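Local coordinates for putative nisin-resistance protein (Streptococcus agalactiae 515, PDB 4Y68), which probably acts as a membrane-attached S41-family peptidase that recognises the lantibiotic nisin and cleaves it, giving the bacterium resistance, at residues A[114-125]-A[150-161]; A[164-172]-A[196-206]. All blocks are in the same frame, centred on the assembly; numbering follows the deposited sequence.

Contact 1: A[114-125]-A[150-161]; sequences LNEDILLITIPS and YKGLILDLSNNT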
# COMPACT_ATOMS: atom_id res chain seq x y z
N LEU A 114 -20.42 -12.82 13.39
CA LEU A 114 -21.23 -13.72 12.56
C LEU A 114 -21.90 -14.80 13.41
O LEU A 114 -23.06 -15.14 13.19
CB LEU A 114 -20.37 -14.37 11.48
CG LEU A 114 -20.52 -13.81 10.06
CD1 LEU A 114 -20.78 -12.32 10.11
CD2 LEU A 114 -19.30 -14.10 9.21
N ASN A 115 -21.15 -15.35 14.35
CA ASN A 115 -21.70 -16.26 15.33
C ASN A 115 -20.73 -16.29 16.49
O ASN A 115 -19.80 -15.49 16.54
CB ASN A 115 -21.96 -17.65 14.74
CG ASN A 115 -20.70 -18.36 14.28
OD1 ASN A 115 -19.60 -18.16 14.83
ND2 ASN A 115 -20.85 -19.23 13.29
N GLU A 116 -20.93 -17.20 17.42
CA GLU A 116 -20.11 -17.17 18.62
C GLU A 116 -18.62 -17.42 18.33
O GLU A 116 -17.76 -17.12 19.16
CB GLU A 116 -20.62 -18.19 19.65
CG GLU A 116 -22.14 -18.35 19.65
CD GLU A 116 -22.62 -19.30 18.56
OE1 GLU A 116 -23.79 -19.19 18.12
OE2 GLU A 116 -21.83 -20.17 18.14
N ASP A 117 -18.30 -17.95 17.15
CA ASP A 117 -16.92 -18.33 16.87
C ASP A 117 -16.22 -17.49 15.80
O ASP A 117 -14.99 -17.48 15.72
CB ASP A 117 -16.85 -19.80 16.46
CG ASP A 117 -17.16 -20.73 17.62
OD1 ASP A 117 -16.97 -20.28 18.77
OD2 ASP A 117 -17.61 -21.87 17.39
N ILE A 118 -17.00 -16.78 14.99
CA ILE A 118 -16.45 -16.06 13.84
C ILE A 118 -16.74 -14.55 13.86
O ILE A 118 -17.90 -14.13 13.95
CB ILE A 118 -17.02 -16.64 12.53
CG1 ILE A 118 -16.65 -18.12 12.40
CG2 ILE A 118 -16.53 -15.83 11.33
CD1 ILE A 118 -17.07 -18.73 11.06
N LEU A 119 -15.69 -13.74 13.78
CA LEU A 119 -15.82 -12.29 13.59
C LEU A 119 -15.53 -11.93 12.14
O LEU A 119 -14.62 -12.48 11.53
CB LEU A 119 -14.87 -11.51 14.51
CG LEU A 119 -14.92 -11.73 16.03
CD1 LEU A 119 -14.09 -10.66 16.74
CD2 LEU A 119 -16.35 -11.72 16.52
N LEU A 120 -16.32 -11.02 11.59
CA LEU A 120 -16.07 -10.48 10.26
C LEU A 120 -15.44 -9.10 10.39
O LEU A 120 -16.09 -8.16 10.83
CB LEU A 120 -17.37 -10.40 9.44
CG LEU A 120 -17.31 -9.60 8.13
CD1 LEU A 120 -16.20 -10.09 7.20
CD2 LEU A 120 -18.64 -9.64 7.40
N ILE A 121 -14.17 -8.96 10.02
CA ILE A 121 -13.52 -7.66 10.17
C ILE A 121 -13.32 -6.96 8.81
O ILE A 121 -12.72 -7.51 7.89
CB ILE A 121 -12.19 -7.79 10.92
CG1 ILE A 121 -12.43 -8.41 12.30
CG2 ILE A 121 -11.58 -6.42 11.17
CD1 ILE A 121 -11.16 -8.65 13.09
N THR A 122 -13.88 -5.77 8.70
CA THR A 122 -13.72 -4.91 7.55
C THR A 122 -12.49 -4.03 7.72
O THR A 122 -12.35 -3.33 8.72
CB THR A 122 -14.97 -4.04 7.35
OG1 THR A 122 -16.10 -4.91 7.21
CG2 THR A 122 -14.87 -3.15 6.13
N ILE A 123 -11.58 -4.10 6.76
CA ILE A 123 -10.30 -3.41 6.84
C ILE A 123 -10.15 -2.44 5.67
O ILE A 123 -9.74 -2.84 4.59
CB ILE A 123 -9.15 -4.44 6.84
CG1 ILE A 123 -9.24 -5.33 8.09
CG2 ILE A 123 -7.79 -3.76 6.70
CD1 ILE A 123 -8.66 -6.69 7.90
N PRO A 124 -10.50 -1.16 5.88
CA PRO A 124 -10.65 -0.23 4.75
C PRO A 124 -9.41 0.61 4.44
O PRO A 124 -8.49 0.67 5.26
CB PRO A 124 -11.77 0.69 5.22
CG PRO A 124 -11.49 0.82 6.68
CD PRO A 124 -11.00 -0.56 7.13
N SER A 125 -9.44 1.26 3.29
CA SER A 125 -8.46 2.30 2.92
C SER A 125 -8.30 3.38 3.98
O SER A 125 -9.27 3.91 4.48
CB SER A 125 -8.86 3.00 1.62
OG SER A 125 -9.38 2.09 0.67
N TYR A 150 -13.33 -15.34 19.92
CA TYR A 150 -13.57 -15.97 18.63
C TYR A 150 -12.67 -17.19 18.47
O TYR A 150 -11.70 -17.33 19.19
CB TYR A 150 -13.31 -14.99 17.47
CG TYR A 150 -11.95 -14.32 17.54
CD1 TYR A 150 -11.80 -13.09 18.15
CD2 TYR A 150 -10.81 -14.92 17.00
CE1 TYR A 150 -10.58 -12.47 18.23
CE2 TYR A 150 -9.57 -14.30 17.07
CZ TYR A 150 -9.46 -13.08 17.68
OH TYR A 150 -8.25 -12.44 17.77
N LYS A 151 -12.98 -18.01 17.47
CA LYS A 151 -12.14 -19.15 17.09
C LYS A 151 -11.69 -19.05 15.63
O LYS A 151 -10.90 -19.86 15.14
CB LYS A 151 -12.91 -20.46 17.30
CG LYS A 151 -13.20 -20.83 18.75
CD LYS A 151 -14.09 -22.09 18.79
CE LYS A 151 -14.43 -22.55 20.21
NZ LYS A 151 -15.50 -23.61 20.22
N GLY A 152 -12.23 -18.07 14.91
CA GLY A 152 -11.91 -17.88 13.52
C GLY A 152 -12.18 -16.45 13.09
O GLY A 152 -13.03 -15.79 13.67
N LEU A 153 -11.47 -15.99 12.06
CA LEU A 153 -11.60 -14.61 11.58
C LEU A 153 -11.86 -14.51 10.08
O LEU A 153 -11.40 -15.34 9.29
CB LEU A 153 -10.34 -13.83 11.94
CG LEU A 153 -10.09 -13.66 13.44
CD1 LEU A 153 -8.66 -13.21 13.77
CD2 LEU A 153 -11.09 -12.69 14.03
N ILE A 154 -12.64 -13.52 9.67
CA ILE A 154 -12.72 -13.17 8.26
C ILE A 154 -12.19 -11.76 8.14
O ILE A 154 -12.68 -10.85 8.79
CB ILE A 154 -14.14 -13.24 7.69
CG1 ILE A 154 -14.75 -14.61 7.95
CG2 ILE A 154 -14.11 -12.94 6.18
CD1 ILE A 154 -16.07 -14.82 7.28
N LEU A 155 -11.15 -11.60 7.33
CA LEU A 155 -10.50 -10.32 7.11
C LEU A 155 -10.90 -9.87 5.74
O LEU A 155 -10.54 -10.51 4.77
CB LEU A 155 -8.99 -10.44 7.21
CG LEU A 155 -8.40 -10.99 8.50
CD1 LEU A 155 -6.89 -10.98 8.39
CD2 LEU A 155 -8.87 -10.17 9.69
N ASP A 156 -11.62 -8.76 5.66
CA ASP A 156 -12.20 -8.33 4.40
C ASP A 156 -11.47 -7.10 3.87
O ASP A 156 -11.56 -6.00 4.45
CB ASP A 156 -13.70 -8.04 4.57
CG ASP A 156 -14.38 -7.64 3.28
OD1 ASP A 156 -13.78 -7.82 2.18
OD2 ASP A 156 -15.52 -7.13 3.37
N LEU A 157 -10.75 -7.31 2.76
CA LEU A 157 -9.95 -6.28 2.10
C LEU A 157 -10.60 -5.81 0.80
O LEU A 157 -9.97 -5.08 0.04
CB LEU A 157 -8.53 -6.80 1.80
CG LEU A 157 -7.64 -7.20 3.00
CD1 LEU A 157 -6.47 -8.07 2.58
CD2 LEU A 157 -7.15 -6.00 3.80
N SER A 158 -11.83 -6.26 0.53
CA SER A 158 -12.60 -5.73 -0.62
C SER A 158 -12.56 -4.21 -0.66
O SER A 158 -12.72 -3.56 0.37
CB SER A 158 -14.08 -6.17 -0.57
OG SER A 158 -14.22 -7.57 -0.50
N ASN A 159 -12.35 -3.65 -1.83
CA ASN A 159 -12.45 -2.20 -2.00
C ASN A 159 -11.43 -1.40 -1.22
O ASN A 159 -11.53 -0.18 -1.17
CB ASN A 159 -13.85 -1.71 -1.59
CG ASN A 159 -14.96 -2.40 -2.39
OD1 ASN A 159 -14.75 -2.78 -3.54
ND2 ASN A 159 -16.14 -2.57 -1.77
N ASN A 160 -10.47 -2.06 -0.58
CA ASN A 160 -9.39 -1.32 0.09
C ASN A 160 -8.31 -1.05 -0.96
O ASN A 160 -7.64 -1.97 -1.40
CB ASN A 160 -8.83 -2.11 1.28
CG ASN A 160 -7.68 -1.41 1.99
OD1 ASN A 160 -7.04 -0.50 1.45
ND2 ASN A 160 -7.39 -1.86 3.21
N THR A 161 -8.18 0.21 -1.37
CA THR A 161 -7.26 0.58 -2.45
C THR A 161 -5.92 1.09 -1.92
O THR A 161 -5.11 1.68 -2.66
CB THR A 161 -7.85 1.67 -3.37
OG1 THR A 161 -7.95 2.89 -2.62
CG2 THR A 161 -9.27 1.28 -3.87
O HOH W 1 -17.16 -6.18 5.04
O HOH W 2 -11.93 0.74 1.61
O HOH W 3 -10.66 3.37 -0.96
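Two parallel strands of a beta-alpha-beta unit, 118-122 and 152-156, pair here edge to edge, with helix 131-147 as the crossover between them. The ladder opens at the carbonyl of D117, whose O takes both K151 N (2.7 Å) and G152 N. It continues through I154 N to L119 O, I121 N to I154 O (2.7 Å) and D156 N to I121 O, and closes with I123 N on D156 O.

Isoleucines and leucines suit both faces because their branched side chains fill the layers between sheet and helices. On the face covered by helix 297-308, I154 is central: CD1 meets L114 CD2, CG1 meets I118 CG2, and CG2 meets L120 CD1 at 3.7 Å. The opposite face turns to helix 131-147. There L119 CB meets L153 CD2 (4.0 Å), and L119 CD1 comes obliquely to CD1 of the Y150 ring (3.6 Å); L153, of the same segment as Y150, covers one face of that ring. Beyond the strand, I123 CG2 lies alongside L157 CD2.

Polar side chains gather at both ends of the pair. Before the strands begin, the extended chain of K151 runs beside D117, with a long salt bridge from K151 NZ to D117 OD1 (3.9 Å). At the other end, N160 has CG anti to its own backbone N (chi1 179°), which brings ND2 to I123 O at 2.9 Å, above the carbonyl plane, while OD1 accepts from G162 N. Next to it, S125 OG accepts from T161 N (3.0 Å). A water bridges T122 OG1 and D156 OD2, and D156 OD1 accepts from both S158 N, in an Asx turn, and S158 OG. Parallel neighbours joined by a helical crossover, with helices on both faces, form the classical beta-alpha-beta unit of an alpha/beta sheet.

Contact 2: A[164-172]-A[196-206]; sequences NMIPMIGGL and MKNIPLEALKI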
# COMPACT_ATOMS: atom_id res chain seq x y z
N ASN A 164 -1.83 4.23 3.83
CA ASN A 164 -0.74 4.08 4.79
C ASN A 164 -0.60 2.64 5.29
O ASN A 164 -1.46 2.17 6.01
CB ASN A 164 -0.98 5.05 5.95
CG ASN A 164 0.23 5.25 6.83
OD1 ASN A 164 1.14 4.43 6.86
ND2 ASN A 164 0.23 6.35 7.60
N MET A 165 0.46 1.95 4.88
CA MET A 165 0.74 0.58 5.34
C MET A 165 0.79 0.42 6.87
O MET A 165 0.36 -0.59 7.41
CB MET A 165 2.07 0.09 4.76
CG MET A 165 1.97 -0.40 3.34
SD MET A 165 1.68 -2.16 3.24
CE MET A 165 3.24 -2.80 3.75
N ILE A 166 1.28 1.44 7.55
CA ILE A 166 1.60 1.37 8.98
C ILE A 166 0.42 0.97 9.91
O ILE A 166 0.56 0.06 10.72
CB ILE A 166 2.20 2.71 9.45
CG1 ILE A 166 3.61 2.86 8.87
CG2 ILE A 166 2.26 2.79 10.95
CD1 ILE A 166 4.29 4.19 9.23
N PRO A 167 -0.73 1.65 9.79
CA PRO A 167 -1.90 1.25 10.59
C PRO A 167 -2.52 -0.08 10.15
O PRO A 167 -3.14 -0.79 10.97
CB PRO A 167 -2.88 2.41 10.36
CG PRO A 167 -2.38 3.13 9.13
CD PRO A 167 -0.91 2.97 9.16
N MET A 168 -2.37 -0.43 8.87
CA MET A 168 -2.89 -1.70 8.36
C MET A 168 -2.11 -2.88 8.90
O MET A 168 -2.67 -3.80 9.50
CB MET A 168 -2.88 -1.73 6.83
CG MET A 168 -3.87 -0.79 6.22
SD MET A 168 -4.06 -1.02 4.45
CE MET A 168 -4.66 0.63 4.11
N ILE A 169 -0.80 -2.85 8.69
CA ILE A 169 0.02 -3.95 9.18
C ILE A 169 0.02 -3.91 10.69
O ILE A 169 -0.14 -4.94 11.33
CB ILE A 169 1.47 -3.88 8.66
CG1 ILE A 169 1.53 -4.12 7.15
CG2 ILE A 169 2.31 -4.94 9.38
CD1 ILE A 169 1.01 -5.46 6.72
N GLY A 170 0.19 -2.72 11.25
CA GLY A 170 0.21 -2.55 12.70
C GLY A 170 -1.00 -3.09 13.47
O GLY A 170 -0.85 -3.79 14.47
N GLY A 171 -2.20 -2.78 12.99
CA GLY A 171 -3.40 -3.24 13.66
C GLY A 171 -3.51 -4.76 13.61
O GLY A 171 -4.11 -5.36 14.49
N LEU A 172 -2.91 -5.37 12.60
CA LEU A 172 -2.99 -6.81 12.42
C LEU A 172 -1.78 -7.53 13.01
O LEU A 172 -1.58 -8.73 12.77
CB LEU A 172 -3.13 -7.15 10.93
CG LEU A 172 -4.35 -6.51 10.26
CD1 LEU A 172 -4.31 -6.57 8.73
CD2 LEU A 172 -5.65 -7.12 10.78
N MET A 196 8.35 -7.15 10.40
CA MET A 196 7.52 -6.50 11.39
C MET A 196 8.32 -5.42 12.13
O MET A 196 7.76 -4.41 12.49
CB MET A 196 6.94 -7.55 12.36
CG MET A 196 5.86 -7.02 13.30
SD MET A 196 4.47 -6.17 12.50
CE MET A 196 3.59 -7.54 11.77
N LYS A 197 9.63 -5.59 12.28
CA LYS A 197 10.49 -4.53 12.85
C LYS A 197 10.55 -3.21 12.06
O LYS A 197 10.58 -2.13 12.63
CB LYS A 197 11.92 -5.05 13.02
CG LYS A 197 12.01 -6.30 13.84
CD LYS A 197 13.19 -7.19 13.39
CE LYS A 197 14.52 -6.81 14.05
NZ LYS A 197 15.07 -5.47 13.66
N ASN A 198 10.59 -3.28 10.73
CA ASN A 198 10.53 -2.05 9.94
C ASN A 198 9.19 -1.29 10.09
O ASN A 198 9.02 -0.22 9.49
CB ASN A 198 10.75 -2.33 8.45
CG ASN A 198 11.99 -3.14 8.18
OD1 ASN A 198 11.94 -4.08 7.39
ND2 ASN A 198 13.11 -2.80 8.84
N ILE A 199 8.24 -1.86 10.84
CA ILE A 199 6.93 -1.22 11.01
C ILE A 199 6.96 -0.41 12.29
O ILE A 199 7.22 -0.95 13.35
CB ILE A 199 5.78 -2.26 11.10
CG1 ILE A 199 5.85 -3.25 9.93
CG2 ILE A 199 4.42 -1.55 11.14
CD1 ILE A 199 5.44 -2.64 8.61
N PRO A 200 6.71 0.91 12.19
CA PRO A 200 6.79 1.77 13.37
C PRO A 200 5.69 1.52 14.39
O PRO A 200 4.84 2.37 14.58
CB PRO A 200 6.66 3.18 12.79
CG PRO A 200 7.15 3.05 11.40
CD PRO A 200 6.66 1.69 10.95
N LEU A 201 5.71 0.36 15.04
CA LEU A 201 4.69 0.02 16.02
C LEU A 201 4.71 0.98 17.21
O LEU A 201 3.66 1.34 17.75
CB LEU A 201 4.86 -1.42 16.51
CG LEU A 201 4.66 -2.54 15.49
CD1 LEU A 201 4.66 -3.85 16.20
CD2 LEU A 201 3.37 -2.37 14.70
N GLU A 202 5.91 1.38 17.63
CA GLU A 202 6.08 2.30 18.76
C GLU A 202 5.16 3.52 18.59
O GLU A 202 4.44 3.89 19.50
CB GLU A 202 7.55 2.72 18.91
CG GLU A 202 8.50 1.62 19.47
CD GLU A 202 8.88 0.54 18.44
OE1 GLU A 202 8.67 0.76 17.22
OE2 GLU A 202 9.37 -0.53 18.85
N ALA A 203 5.18 4.12 17.40
CA ALA A 203 4.29 5.22 17.06
C ALA A 203 2.79 4.92 17.30
O ALA A 203 2.03 5.83 17.63
CB ALA A 203 4.49 5.60 15.63
N LEU A 204 2.36 3.68 17.11
CA LEU A 204 0.96 3.31 17.31
C LEU A 204 0.69 2.95 18.78
O LEU A 204 -0.42 2.56 19.13
CB LEU A 204 0.60 2.13 16.42
CG LEU A 204 1.05 2.21 14.96
CD1 LEU A 204 0.69 0.94 14.19
CD2 LEU A 204 0.46 3.43 14.29
N LYS A 205 1.73 3.07 19.61
CA LYS A 205 1.73 2.57 20.99
C LYS A 205 1.21 1.15 21.07
O LYS A 205 0.36 0.84 21.90
CB LYS A 205 0.91 3.49 21.92
CG LYS A 205 1.17 4.99 21.72
CD LYS A 205 0.86 5.79 22.98
CE LYS A 205 0.90 7.29 22.73
NZ LYS A 205 0.44 8.09 23.92
N ILE A 206 1.70 0.30 20.18
CA ILE A 206 1.41 -1.12 20.22
C ILE A 206 2.69 -1.86 20.57
O ILE A 206 3.77 -1.51 20.10
CB ILE A 206 0.88 -1.63 18.87
CG1 ILE A 206 -0.50 -1.04 18.58
CG2 ILE A 206 0.82 -3.15 18.86
CD1 ILE A 206 -1.15 -1.63 17.35
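The short helix 165-171 is overlaid by the irregular segment 196-206, whose backbone comes nearest at I166–I199 (CA to CA 6.3 Å) and G170–L201 (6.1 Å). In the S41 peptidase region, the loop that follows strand 191-195 thus covers one side of this N-capped helix through apolar contacts. N164 caps the helix start, its OD1 accepting from I166 N.

I166 uses two branches: CD1 meets P200 CG at 3.8 Å, the two side chains crossing at about a right angle, while CG2 touches L204 CD2. One turn on, I169 CG2, placed anti to its backbone N by a chi1 of -67°, meets M196 CE (3.8 Å) and I199 CG1. The bends in the flexible thioether chain of M196 bring its methyl to this point. P200, the centre of an inverse gamma turn, suits a sharp change of direction in the loop; the nearest atoms of its side chain and a bound MES molecule, probably from the crystallisation liquor, are about 3 Å apart.

G170 has no side chain, which lets L201 and L204 settle directly on the helix backbone: G170 CA lies 3.7 Å from L201 CD2 and 3.8 Å from L204 CD1. Next to them, the I206 CD1 methyl rests 3.6 Å from G170 O.

The contacts follow one another along the chain: segment 150-161 of contact 1 leads, after its turn, into helix 165-171, which begins contact 2. Contact 1 is partly buried and held mainly by backbone hydrogen bonds, with apolar faces and polar ends where single waters bridge side chains; contact 2 is mostly buried, smaller, and relies on side-chain shape and a bare glycine. Helix 131-147 borders both, receiving I121, I123 and L153 from the sheet and L204 and I206 from the loop. They also touch directly: N160 ND2 lies 3.6 Å from M168 SD, and I123 CD1 packs against L172 CD2 at 4.2 Å, so the helix's far side from the loop meets the strand ends.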